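Local coordinates for protein MJ1225 (PDB 3KH5) that binds AMP and ADP through its four CBS motifs and is probably an archaeal counterpart of the gamma subunit of AMP-activated protein kinase, at residues Ile159-Gly164 with Leu182-Glu187; Arg231-Ala236 with Ala256-Asp261; Tyr35-Val40 with Ile51-Asp56. All coordinates share one frame; numbering follows the deposited sequence.

Interaction 1: residues Ile159-Gly164 with Leu182-Glu187; sequences IVATPG and LPVVSE. With ADP (adenosine-5'-diphosphate), chain E; SO4 (sulfate ion), chain G.
The carbonyl oxygen of Ala161 is approached twice from the strand through Leu182-Ser186. Val185 N donates a hydrogen bond to Ala161 O at 2.9 Å, and Val184 CA adds a C-H contact to the same oxygen at 3.4 Å. Ala161 uses its amide as well: its N-H points to Pro183 O nearly along the C=O axis, with 171° at the hydrogen. These bonds define a single beta bridge between Ala161 and Val184. The end-to-end directions of the touching parts differ by 54°, so the two chains do not run on as a regular pair.

Val160 and Val185 cross at about a right angle beside the bridge, Val160 CG1 lying 3.6 Å from Val185 CB while Val160 CG2 meets Val185 CG2 and, more distantly, Pro183 CB. An alanine at Val160 would probably open a gap against Val185 and leave Val185 CG2 without the two methyls it packs on.

The bridge joins the loop ahead of helix 167-177 to the first strand of a CBS hairpin, and the ADP site lies at one end of it. Ile159 reads the adenine edge with its backbone: Ile159 N donates to ADP N1 at 2.8 Å, and ADP N6 donates back to Ile159 O. Leu182 lies alongside Ile159, pointing the same way, and Leu182 CD2 comes within 3.6 Å of ADP N6. Pro183 CD also packs on Ile159 O.

Towards the other end, Val184 CG1, anti to its backbone N (chi1 -170°), reaches over the Thr162-Pro163 peptide, 3.4 Å from Pro163 N. Pro163 CG then touches Ser186 CB, and Thr162 OG1 donates to O1 of a sulfate at 3.1 Å, an ion probably from the crystallisation liquor.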
loop_
_atom_site.group_PDB
_atom_site.type_symbol
_atom_site.label_atom_id
_atom_site.label_comp_id
_atom_site.label_asym_id
_atom_site.label_seq_id
_atom_site.Cartn_x
_atom_site.Cartn_y
_atom_site.Cartn_z
ATOM N N ILE A 159 -10.496 -8.804 -7.936
ATOM C CA ILE A 159 -9.263 -9.441 -8.383
ATOM C C ILE A 159 -8.639 -10.178 -7.201
ATOM O O ILE A 159 -8.533 -9.641 -6.092
ATOM C CB ILE A 159 -8.278 -8.411 -8.971
ATOM C CG1 ILE A 159 -8.918 -7.651 -10.147
ATOM C CG2 ILE A 159 -6.959 -9.076 -9.366
ATOM C CD1 ILE A 159 -8.996 -8.430 -11.485
ATOM N N VAL A 160 -8.197 -11.398 -7.468
ATOM C CA VAL A 160 -8.031 -12.397 -6.440
ATOM C C VAL A 160 -6.733 -13.189 -6.679
ATOM O O VAL A 160 -6.245 -13.251 -7.809
ATOM C CB VAL A 160 -9.335 -13.271 -6.446
ATOM C CG1 VAL A 160 -9.068 -14.830 -6.320
ATOM C CG2 VAL A 160 -10.341 -12.778 -5.410
ATOM N N ALA A 161 -6.155 -13.747 -5.616
ATOM C CA ALA A 161 -5.032 -14.678 -5.745
ATOM C C ALA A 161 -5.501 -16.064 -5.307
ATOM O O ALA A 161 -6.603 -16.192 -4.774
ATOM C CB ALA A 161 -3.855 -14.213 -4.900
ATOM N N THR A 162 -4.697 -17.101 -5.543
ATOM C CA THR A 162 -5.011 -18.437 -5.012
ATOM C C THR A 162 -3.868 -18.973 -4.137
ATOM O O THR A 162 -2.735 -18.497 -4.247
ATOM C CB THR A 162 -5.398 -19.461 -6.118
ATOM O OG1 THR A 162 -4.273 -19.721 -6.966
ATOM C CG2 THR A 162 -6.580 -18.972 -6.952
ATOM N N PRO A 163 -4.166 -19.956 -3.256
ATOM C CA PRO A 163 -3.154 -20.458 -2.307
ATOM C C PRO A 163 -1.883 -20.994 -2.984
ATOM O O PRO A 163 -0.796 -20.946 -2.396
ATOM C CB PRO A 163 -3.882 -21.591 -1.568
ATOM C CG PRO A 163 -5.343 -21.322 -1.773
ATOM C CD PRO A 163 -5.467 -20.637 -3.097
ATOM N N GLY A 164 -2.031 -21.472 -4.219
ATOM C CA GLY A 164 -0.938 -22.088 -4.971
ATOM C C GLY A 164 -0.137 -21.176 -5.881
ATOM O O GLY A 164 0.900 -21.588 -6.399
ATOM N N LEU A 182 -4.951 -8.451 -2.060
ATOM C CA LEU A 182 -5.702 -9.442 -2.810
ATOM C C LEU A 182 -6.274 -10.479 -1.853
ATOM O O LEU A 182 -5.535 -11.056 -1.049
ATOM C CB LEU A 182 -4.810 -10.122 -3.859
ATOM C CG LEU A 182 -4.104 -9.249 -4.909
ATOM C CD1 LEU A 182 -3.224 -10.103 -5.812
ATOM C CD2 LEU A 182 -5.088 -8.434 -5.747
ATOM N N PRO A 183 -7.597 -10.701 -1.916
ATOM C CA PRO A 183 -8.150 -11.851 -1.208
ATOM C C PRO A 183 -7.614 -13.142 -1.828
ATOM O O PRO A 183 -7.420 -13.200 -3.050
ATOM C CB PRO A 183 -9.659 -11.728 -1.456
ATOM C CG PRO A 183 -9.883 -10.299 -1.839
ATOM C CD PRO A 183 -8.643 -9.885 -2.560
ATOM N N VAL A 184 -7.338 -14.146 -1.001
ATOM C CA VAL A 184 -6.916 -15.447 -1.515
ATOM C C VAL A 184 -8.145 -16.352 -1.489
ATOM O O VAL A 184 -8.807 -16.487 -0.456
ATOM C CB VAL A 184 -5.721 -16.044 -0.725
ATOM C CG1 VAL A 184 -5.169 -17.269 -1.431
ATOM C CG2 VAL A 184 -4.616 -14.999 -0.536
ATOM N N VAL A 185 -8.463 -16.930 -2.642
ATOM C CA VAL A 185 -9.713 -17.659 -2.839
ATOM C C VAL A 185 -9.399 -19.051 -3.376
ATOM O O VAL A 185 -8.535 -19.205 -4.240
ATOM C CB VAL A 185 -10.653 -16.888 -3.812
ATOM C CG1 VAL A 185 -11.874 -17.722 -4.189
ATOM C CG2 VAL A 185 -11.091 -15.567 -3.191
ATOM N N SER A 186 -10.091 -20.058 -2.850
ATOM C CA SER A 186 -9.923 -21.443 -3.284
ATOM C C SER A 186 -11.302 -22.079 -3.412
ATOM O O SER A 186 -12.053 -22.117 -2.433
ATOM C CB SER A 186 -9.080 -22.209 -2.259
ATOM O OG SER A 186 -8.786 -23.523 -2.712
ATOM N N GLU A 187 -11.641 -22.564 -4.610
ATOM C CA GLU A 187 -12.968 -23.143 -4.875
ATOM C C GLU A 187 -14.076 -22.159 -4.467
ATOM O O GLU A 187 -15.010 -22.526 -3.740
ATOM C CB GLU A 187 -13.138 -24.487 -4.137
ATOM C CG GLU A 187 -12.688 -25.737 -4.907
ATOM C CD GLU A 187 -13.840 -26.698 -5.195
ATOM O OE1 GLU A 187 -14.253 -27.436 -4.272
ATOM O OE2 GLU A 187 -14.323 -26.720 -6.349
HETATM P PB ADP E . -5.867 -1.223 -2.143
HETATM O O1B ADP E . -5.697 -0.803 -0.727
HETATM O O2B ADP E . -5.965 -2.861 -2.302
HETATM O O3B ADP E . -4.649 -0.771 -3.109
HETATM P PA ADP E . -7.552 0.887 -3.144
HETATM O O1A ADP E . -8.089 1.738 -2.056
HETATM O O2A ADP E . -6.240 1.484 -3.868
HETATM O O3A ADP E . -7.242 -0.641 -2.711
HETATM O "O5'" ADP E . -8.674 0.565 -4.226
HETATM C "C5'" ADP E . -9.225 1.534 -5.136
HETATM C "C4'" ADP E . -10.534 0.909 -5.689
HETATM O "O4'" ADP E . -10.207 -0.425 -6.202
HETATM C "C3'" ADP E . -11.605 0.718 -4.600
HETATM O "O3'" ADP E . -12.904 0.917 -5.167
HETATM C "C2'" ADP E . -11.428 -0.741 -4.166
HETATM O "O2'" ADP E . -12.665 -1.307 -3.700
HETATM C "C1'" ADP E . -10.961 -1.426 -5.460
HETATM N N9 ADP E . -10.121 -2.636 -5.146
HETATM C C8 ADP E . -9.164 -2.740 -4.217
HETATM N N7 ADP E . -8.652 -3.973 -4.229
HETATM C C5 ADP E . -9.282 -4.666 -5.166
HETATM C C6 ADP E . -9.179 -5.975 -5.629
HETATM N N6 ADP E . -8.297 -6.822 -5.099
HETATM N N1 ADP E . -9.989 -6.369 -6.626
HETATM C C2 ADP E . -10.874 -5.531 -7.158
HETATM N N3 ADP E . -10.992 -4.277 -6.738
HETATM C C4 ADP E . -10.213 -3.817 -5.748
HETATM S S SO4 G . -4.426 -23.509 -5.848
HETATM O O1 SO4 G . -4.905 -22.731 -6.990
HETATM O O2 SO4 G . -3.595 -24.612 -6.317
HETATM O O3 SO4 G . -3.635 -22.659 -4.969
HETATM O O4 SO4 G . -5.561 -24.032 -5.093
#

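Interaction 2: residues Arg231-Ala236 with Ala256-Asp261; sequences RDVITA and ALPVVD. With AMP (adenosine monophosphate), chain C.
Leu257 leaves its strand towards the Ile234-Ala236 backbone, and its carbons follow that backbone outward: CB and CG both rest on Ile234 O, and CD2 goes on to Thr235 O. Its CB sits 3.7 Å from Ile234 O and also near Ala236 N. With CG anti to the carbonyl carbon (chi1 -68°), the branch point is 3.6 Å from Ile234 O and turns towards Ile234 CG2. At the tip, Leu257 CD2 lies 3.9 Å from Ile234 CG2 and also touches Ala236 CB. Ile245 and Met249 of helix 242-252 pack on the same leucine.

Beyond it the backbones bridge at Ala236 and Val259: Ala236 N donates to Pro258 O at 2.9 Å (160° at the hydrogen), and Val260 N donates to Ala236 O. Thr235 and Val260 stand at about a right angle, Thr235 OG1 resting 3.6 Å from Val260 CG2.

The same backbones hold the AMP base. Ile234 N donates to AMP N1 at 2.8 Å, while the N6 amino group gives one hydrogen bond to Ile234 O and another to Ala256 O, so both segments grip it. Adenine read by main-chain groups of a loop and its neighbouring strand is the base-recognition half of a CBS nucleotide site.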
loop_
_atom_site.group_PDB
_atom_site.type_symbol
_atom_site.label_atom_id
_atom_site.label_comp_id
_atom_site.label_asym_id
_atom_site.label_seq_id
_atom_site.Cartn_x
_atom_site.Cartn_y
_atom_site.Cartn_z
ATOM N N ARG A 231 -4.185 -16.324 6.952
ATOM C CA ARG A 231 -5.337 -17.213 6.772
ATOM C C ARG A 231 -6.586 -16.678 7.431
ATOM O O ARG A 231 -7.697 -16.912 6.952
ATOM C CB ARG A 231 -5.041 -18.597 7.329
ATOM C CG ARG A 231 -4.097 -19.381 6.480
ATOM C CD ARG A 231 -3.859 -20.736 7.084
ATOM N NE ARG A 231 -2.647 -21.317 6.530
ATOM C CZ ARG A 231 -2.592 -22.006 5.393
ATOM N NH1 ARG A 231 -3.689 -22.220 4.673
ATOM N NH2 ARG A 231 -1.430 -22.488 4.975
ATOM N N ASP A 232 -6.408 -15.964 8.533
ATOM C CA ASP A 232 -7.550 -15.449 9.254
ATOM C C ASP A 232 -7.779 -13.977 8.958
ATOM O O ASP A 232 -7.024 -13.101 9.392
ATOM C CB ASP A 232 -7.430 -15.775 10.737
ATOM C CG ASP A 232 -7.487 -17.270 10.989
ATOM O OD1 ASP A 232 -8.594 -17.854 10.971
ATOM O OD2 ASP A 232 -6.410 -17.873 11.180
ATOM N N VAL A 233 -8.839 -13.734 8.194
ATOM C CA VAL A 233 -9.079 -12.437 7.596
ATOM C C VAL A 233 -10.222 -11.734 8.315
ATOM O O VAL A 233 -11.215 -12.365 8.683
ATOM C CB VAL A 233 -9.428 -12.576 6.095
ATOM C CG1 VAL A 233 -9.329 -11.232 5.394
ATOM C CG2 VAL A 233 -8.508 -13.579 5.423
ATOM N N ILE A 234 -10.062 -10.431 8.532
ATOM C CA ILE A 234 -11.156 -9.586 8.993
ATOM C C ILE A 234 -11.991 -9.229 7.766
ATOM O O ILE A 234 -11.486 -8.622 6.814
ATOM C CB ILE A 234 -10.635 -8.317 9.702
ATOM C CG1 ILE A 234 -9.841 -8.702 10.956
ATOM C CG2 ILE A 234 -11.794 -7.386 10.063
ATOM C CD1 ILE A 234 -8.901 -7.631 11.458
ATOM N N THR A 235 -13.262 -9.626 7.795
ATOM C CA THR A 235 -14.159 -9.513 6.648
ATOM C C THR A 235 -15.343 -8.601 6.952
ATOM O O THR A 235 -15.626 -8.312 8.117
ATOM C CB THR A 235 -14.710 -10.901 6.236
ATOM O OG1 THR A 235 -15.495 -11.447 7.305
ATOM C CG2 THR A 235 -13.578 -11.858 5.909
ATOM N N ALA A 236 -16.023 -8.139 5.907
ATOM C CA ALA A 236 -17.310 -7.472 6.061
ATOM C C ALA A 236 -18.386 -8.349 5.427
ATOM O O ALA A 236 -18.068 -9.357 4.789
ATOM C CB ALA A 236 -17.281 -6.091 5.418
ATOM N N ALA A 256 -8.440 -2.632 3.811
ATOM C CA ALA A 256 -9.347 -3.427 2.985
ATOM C C ALA A 256 -9.933 -4.633 3.717
ATOM O O ALA A 256 -9.204 -5.391 4.363
ATOM C CB ALA A 256 -8.636 -3.882 1.710
ATOM N N LEU A 257 -11.250 -4.799 3.612
ATOM C CA LEU A 257 -11.923 -6.010 4.082
ATOM C C LEU A 257 -12.615 -6.715 2.910
ATOM O O LEU A 257 -13.391 -6.088 2.181
ATOM C CB LEU A 257 -12.948 -5.694 5.185
ATOM C CG LEU A 257 -12.518 -5.213 6.578
ATOM C CD1 LEU A 257 -11.833 -3.848 6.537
ATOM C CD2 LEU A 257 -13.729 -5.147 7.505
ATOM N N PRO A 258 -12.315 -8.013 2.705
ATOM C CA PRO A 258 -13.087 -8.835 1.776
ATOM C C PRO A 258 -14.523 -8.932 2.285
ATOM O O PRO A 258 -14.737 -9.049 3.493
ATOM C CB PRO A 258 -12.395 -10.203 1.858
ATOM C CG PRO A 258 -11.004 -9.889 2.297
ATOM C CD PRO A 258 -11.165 -8.751 3.259
ATOM N N VAL A 259 -15.493 -8.838 1.380
ATOM C CA VAL A 259 -16.903 -8.978 1.740
ATOM C C VAL A 259 -17.317 -10.415 1.437
ATOM O O VAL A 259 -17.164 -10.892 0.306
ATOM C CB VAL A 259 -17.806 -7.960 0.995
ATOM C CG1 VAL A 259 -19.227 -7.981 1.546
ATOM C CG2 VAL A 259 -17.220 -6.555 1.087
ATOM N N VAL A 260 -17.810 -11.107 2.460
ATOM C CA VAL A 260 -18.129 -12.525 2.329
ATOM C C VAL A 260 -19.540 -12.917 2.753
ATOM O O VAL A 260 -20.233 -12.199 3.487
ATOM C CB VAL A 260 -17.117 -13.448 3.087
ATOM C CG1 VAL A 260 -15.698 -13.254 2.564
ATOM C CG2 VAL A 260 -17.187 -13.220 4.601
ATOM N N ASP A 261 -19.918 -14.099 2.264
ATOM C CA ASP A 261 -21.092 -14.858 2.667
ATOM C C ASP A 261 -20.886 -15.422 4.055
ATOM O O ASP A 261 -19.771 -15.389 4.594
ATOM C CB ASP A 261 -21.232 -16.069 1.742
ATOM C CG ASP A 261 -22.200 -15.844 0.607
ATOM O OD1 ASP A 261 -22.568 -16.839 -0.055
ATOM O OD2 ASP A 261 -22.604 -14.683 0.371
HETATM P P AMP C . -1.421 -3.599 4.908
HETATM O O1P AMP C . -0.660 -2.485 5.531
HETATM O O2P AMP C . -0.952 -3.842 3.382
HETATM O O3P AMP C . -3.009 -3.283 4.813
HETATM O "O5'" AMP C . -1.252 -5.007 5.658
HETATM C "C5'" AMP C . -0.529 -5.167 6.902
HETATM C "C4'" AMP C . -0.803 -6.557 7.481
HETATM O "O4'" AMP C . -2.241 -6.602 7.713
HETATM C "C3'" AMP C . -0.477 -7.590 6.386
HETATM O "O3'" AMP C . 0.145 -8.760 6.959
HETATM C "C2'" AMP C . -1.852 -7.951 5.828
HETATM O "O2'" AMP C . -1.867 -9.313 5.384
HETATM C "C1'" AMP C . -2.762 -7.761 7.045
HETATM N N9 AMP C . -4.179 -7.483 6.665
HETATM C C8 AMP C . -4.611 -6.562 5.799
HETATM N N7 AMP C . -5.941 -6.609 5.717
HETATM C C5 AMP C . -6.354 -7.568 6.537
HETATM C C6 AMP C . -7.605 -8.066 6.869
HETATM N N6 AMP C . -8.699 -7.556 6.307
HETATM N N1 AMP C . -7.688 -9.067 7.765
HETATM C C2 AMP C . -6.599 -9.581 8.332
HETATM N N3 AMP C . -5.389 -9.126 8.036
HETATM C C4 AMP C . -5.239 -8.125 7.147
#

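Interaction 3: residues Tyr35-Val40 with Ile51-Asp56. With ADP (adenosine-5'-diphosphate), chain B; ADP (adenosine-5'-diphosphate), chain D.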
loop_
_atom_site.group_PDB
_atom_site.type_symbol
_atom_site.label_atom_id
_atom_site.label_comp_id
_atom_site.label_asym_id
_atom_site.label_seq_id
_atom_site.Cartn_x
_atom_site.Cartn_y
_atom_site.Cartn_z
ATOM N N TYR A 35 6.134 2.477 8.395
ATOM C CA TYR A 35 5.584 3.316 7.333
ATOM C C TYR A 35 5.897 2.757 5.966
ATOM O O TYR A 35 7.060 2.634 5.569
ATOM C CB TYR A 35 6.058 4.763 7.456
ATOM C CG TYR A 35 5.624 5.369 8.761
ATOM C CD1 TYR A 35 4.294 5.277 9.178
ATOM C CD2 TYR A 35 6.536 6.003 9.598
ATOM C CE1 TYR A 35 3.881 5.813 10.389
ATOM C CE2 TYR A 35 6.132 6.547 10.816
ATOM C CZ TYR A 35 4.803 6.448 11.203
ATOM O OH TYR A 35 4.396 6.984 12.402
ATOM N N ARG A 36 4.829 2.421 5.256
ATOM C CA ARG A 36 4.948 1.816 3.945
ATOM C C ARG A 36 4.810 2.835 2.794
ATOM O O ARG A 36 4.604 2.451 1.639
ATOM C CB ARG A 36 3.962 0.643 3.820
ATOM C CG ARG A 36 4.536 -0.725 4.260
ATOM C CD ARG A 36 5.165 -0.728 5.667
ATOM N NE ARG A 36 6.080 -1.858 5.863
ATOM C CZ ARG A 36 5.947 -2.799 6.797
ATOM N NH1 ARG A 36 4.937 -2.764 7.660
ATOM N NH2 ARG A 36 6.839 -3.780 6.875
ATOM N N ARG A 37 4.939 4.123 3.115
ATOM C CA ARG A 37 4.901 5.201 2.115
ATOM C C ARG A 37 5.938 6.264 2.466
ATOM O O ARG A 37 5.778 6.997 3.445
ATOM C CB ARG A 37 3.500 5.825 2.048
ATOM C CG ARG A 37 3.345 6.998 1.066
ATOM C CD ARG A 37 2.008 7.739 1.253
ATOM N NE ARG A 37 0.879 6.814 1.335
ATOM C CZ ARG A 37 0.161 6.391 0.298
ATOM N NH1 ARG A 37 0.424 6.822 -0.932
ATOM N NH2 ARG A 37 -0.836 5.533 0.498
ATOM N N LEU A 38 7.003 6.341 1.668
ATOM C CA LEU A 38 8.118 7.244 1.970
ATOM C C LEU A 38 8.366 8.326 0.915
ATOM O O LEU A 38 8.820 8.009 -0.198
ATOM C CB LEU A 38 9.416 6.451 2.192
ATOM C CG LEU A 38 9.489 5.326 3.231
ATOM C CD1 LEU A 38 10.858 4.663 3.189
ATOM C CD2 LEU A 38 9.184 5.831 4.633
ATOM N N PRO A 39 8.086 9.606 1.259
ATOM C CA PRO A 39 8.511 10.724 0.416
ATOM C C PRO A 39 10.020 10.733 0.246
ATOM O O PRO A 39 10.764 10.442 1.190
ATOM C CB PRO A 39 8.070 11.959 1.211
ATOM C CG PRO A 39 6.939 11.489 2.033
ATOM C CD PRO A 39 7.288 10.076 2.410
ATOM N N VAL A 40 10.451 11.037 -0.971
ATOM C CA VAL A 40 11.856 11.202 -1.272
ATOM C C VAL A 40 12.093 12.708 -1.388
ATOM O O VAL A 40 11.417 13.404 -2.156
ATOM C CB VAL A 40 12.271 10.422 -2.542
ATOM C CG1 VAL A 40 13.774 10.502 -2.753
ATOM C CG2 VAL A 40 11.844 8.955 -2.434
ATOM N N ILE A 51 8.541 9.669 -4.421
ATOM C CA ILE A 51 7.864 8.893 -3.384
ATOM C C ILE A 51 8.071 7.405 -3.683
ATOM O O ILE A 51 8.128 7.003 -4.848
ATOM C CB ILE A 51 6.355 9.268 -3.275
ATOM C CG1 ILE A 51 5.716 8.656 -2.019
ATOM C CG2 ILE A 51 5.588 8.905 -4.557
ATOM C CD1 ILE A 51 4.449 9.369 -1.554
ATOM N N ILE A 52 8.213 6.599 -2.636
ATOM C CA ILE A 52 8.442 5.164 -2.790
ATOM C C ILE A 52 7.588 4.420 -1.773
ATOM O O ILE A 52 7.600 4.750 -0.583
ATOM C CB ILE A 52 9.956 4.807 -2.655
ATOM C CG1 ILE A 52 10.217 3.335 -2.989
ATOM C CG2 ILE A 52 10.516 5.175 -1.271
ATOM C CD1 ILE A 52 10.633 3.113 -4.443
ATOM N N THR A 53 6.812 3.452 -2.251
ATOM C CA THR A 53 5.938 2.665 -1.386
ATOM C C THR A 53 6.269 1.192 -1.568
ATOM O O THR A 53 7.107 0.838 -2.403
ATOM C CB THR A 53 4.446 2.867 -1.727
ATOM O OG1 THR A 53 4.145 2.201 -2.960
ATOM C CG2 THR A 53 4.085 4.356 -1.838
ATOM N N SER A 54 5.594 0.334 -0.808
ATOM C CA SER A 54 5.807 -1.109 -0.902
ATOM C C SER A 54 5.425 -1.664 -2.269
ATOM O O SER A 54 5.958 -2.688 -2.694
ATOM C CB SER A 54 5.049 -1.849 0.204
ATOM O OG SER A 54 3.672 -1.531 0.189
ATOM N N MET A 55 4.500 -0.988 -2.947
ATOM C CA MET A 55 4.089 -1.378 -4.292
ATOM C C MET A 55 5.204 -1.203 -5.308
ATOM O O MET A 55 5.351 -2.021 -6.213
ATOM C CB MET A 55 2.852 -0.601 -4.728
ATOM C CG MET A 55 1.578 -1.300 -4.331
ATOM S SD MET A 55 1.295 -2.711 -5.407
ATOM C CE MET A 55 1.191 -3.978 -4.131
ATOM N N ASP A 56 5.995 -0.149 -5.156
ATOM C CA ASP A 56 7.170 0.042 -6.000
ATOM C C ASP A 56 8.188 -1.071 -5.787
ATOM O O ASP A 56 8.877 -1.483 -6.724
ATOM C CB ASP A 56 7.825 1.382 -5.694
ATOM C CG ASP A 56 6.945 2.550 -6.052
ATOM O OD1 ASP A 56 6.508 2.624 -7.220
ATOM O OD2 ASP A 56 6.703 3.405 -5.171
HETATM P PB ADP B . 0.545 3.921 4.004
HETATM O O1B ADP B . 1.619 3.697 5.000
HETATM O O2B ADP B . -0.243 2.545 3.653
HETATM O O3B ADP B . 1.099 4.423 2.588
HETATM P PA ADP B . -1.728 4.479 5.485
HETATM O O1A ADP B . -1.504 3.194 6.222
HETATM O O2A ADP B . -2.624 5.670 6.174
HETATM O O3A ADP B . -0.552 5.001 4.473
HETATM O "O5'" ADP B . -0.628 5.147 6.520
HETATM C "C5'" ADP B . -0.270 4.635 7.844
HETATM C "C4'" ADP B . -0.398 5.716 8.961
HETATM O "O4'" ADP B . 0.869 6.345 9.335
HETATM C "C3'" ADP B . -1.327 6.826 8.461
HETATM O "O3'" ADP B . -2.310 7.144 9.467
HETATM C "C2'" ADP B . -0.428 8.025 8.173
HETATM O "O2'" ADP B . -0.992 9.151 8.848
HETATM C "C1'" ADP B . 0.951 7.695 8.774
HETATM N N9 ADP B . 2.139 7.726 7.827
HETATM C C8 ADP B . 2.216 7.153 6.622
HETATM N N7 ADP B . 3.419 7.381 6.090
HETATM C C5 ADP B . 4.124 8.100 6.959
HETATM C C6 ADP B . 5.416 8.629 6.962
HETATM N N6 ADP B . 6.228 8.446 5.922
HETATM N N1 ADP B . 5.832 9.331 8.034
HETATM C C2 ADP B . 5.030 9.524 9.075
HETATM N N3 ADP B . 3.796 9.031 9.101
HETATM C C4 ADP B . 3.312 8.321 8.063
HETATM P PB ADP D . -1.662 4.094 -2.775
HETATM O O1B ADP D . -2.865 3.660 -3.540
HETATM O O2B ADP D . -1.638 3.444 -1.282
HETATM O O3B ADP D . -1.560 5.694 -2.554
HETATM P PA ADP D . 0.207 2.266 -3.209
HETATM O O1A ADP D . -0.149 1.102 -4.051
HETATM O O2A ADP D . 1.618 2.164 -2.401
HETATM O O3A ADP D . -0.295 3.742 -3.490
HETATM O "O5'" ADP D . 1.222 2.697 -4.437
HETATM C "C5'" ADP D . 0.930 2.539 -5.861
HETATM C "C4'" ADP D . 1.845 3.434 -6.753
HETATM O "O4'" ADP D . 1.406 4.820 -6.592
HETATM C "C3'" ADP D . 3.349 3.398 -6.406
HETATM O "O3'" ADP D . 4.106 3.414 -7.624
HETATM C "C2'" ADP D . 3.556 4.689 -5.608
HETATM O "O2'" ADP D . 4.895 5.196 -5.727
HETATM C "C1'" ADP D . 2.568 5.631 -6.288
HETATM N N9 ADP D . 2.161 6.738 -5.373
HETATM C C8 ADP D . 1.718 6.669 -4.112
HETATM N N7 ADP D . 1.463 7.906 -3.665
HETATM C C5 ADP D . 1.746 8.756 -4.647
HETATM C C6 ADP D . 1.688 10.136 -4.788
HETATM N N6 ADP D . 1.274 10.908 -3.787
HETATM N N1 ADP D . 2.060 10.680 -5.960
HETATM C C2 ADP D . 2.477 9.930 -6.974
HETATM N N3 ADP D . 2.543 8.612 -6.871
HETATM C C4 ADP D . 2.185 8.010 -5.726
#
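Arg37 and Ile51 slant across one another on the hairpin face that also carries Pro39 and Thr53, with Arg37 CG 3.7 Å from Ile51 CD1. The arginine leaves with CG anti to its backbone N (chi1 178°) and bends at chi3 (-47°), which turns the guanidinium to the beta-phosphate of the chain D ADP. O3B lies in the guanidinium plane at its edge, 2.8 Å from Arg37 NH1, and NH2 also donates to O2B of that nucleotide. Thr53, on the same face, donates from OG1 to O2A of that ADP at 2.6 Å, and Ile51 CG2 packs on its adenine.

The opposite face holds Leu38 and Ile52, whose CB and CG2 lie 3.9 Å apart. They form the hydrogen-bonded pair of two strands running antiparallel at 160°, Leu38 N donating to Ile52 O at 2.8 Å and Ile52 N returning to Leu38 O.

Ahead of the strand, Tyr35 lays a ring face over the adenine of the chain B ADP, whose N6 donates to Arg37 O.

Thr53, the N-cap, and Asp56 form a capping box, Thr53 N donating to the anti lone pair of Asp56 OD2; Met55 N adds a weak capping bond to Thr53 OG1. Asp56 also takes both ribose hydroxyls of the chain D ADP, O3' on OD1 and O2' on OD2. Strand, N-cap threonine and ribose-binding aspartate at the helix start form the characteristic CBS nucleotide signature.

How the interactions relate
Interactions 1 and 2 are equivalent contacts in the third and fourth CBS ranges, their centres about 12 Å apart: each ties an irregular loop to the first strand of a hairpin by one bridge and presents backbone groups to an adenine. Interaction 1 is only partly buried, with a sulfate at its outer end, whereas interaction 2 is a buried contact. Interaction 3, in the first range, lies deepest, its centre about 8 Å from that of the chain and about 25 Å from the centre of each of the others. It pairs two true strands, and to the apolar packing and base recognition that it shares, it adds charged and hydroxyl side chains that hold phosphates and ribose near the middle of the molecule.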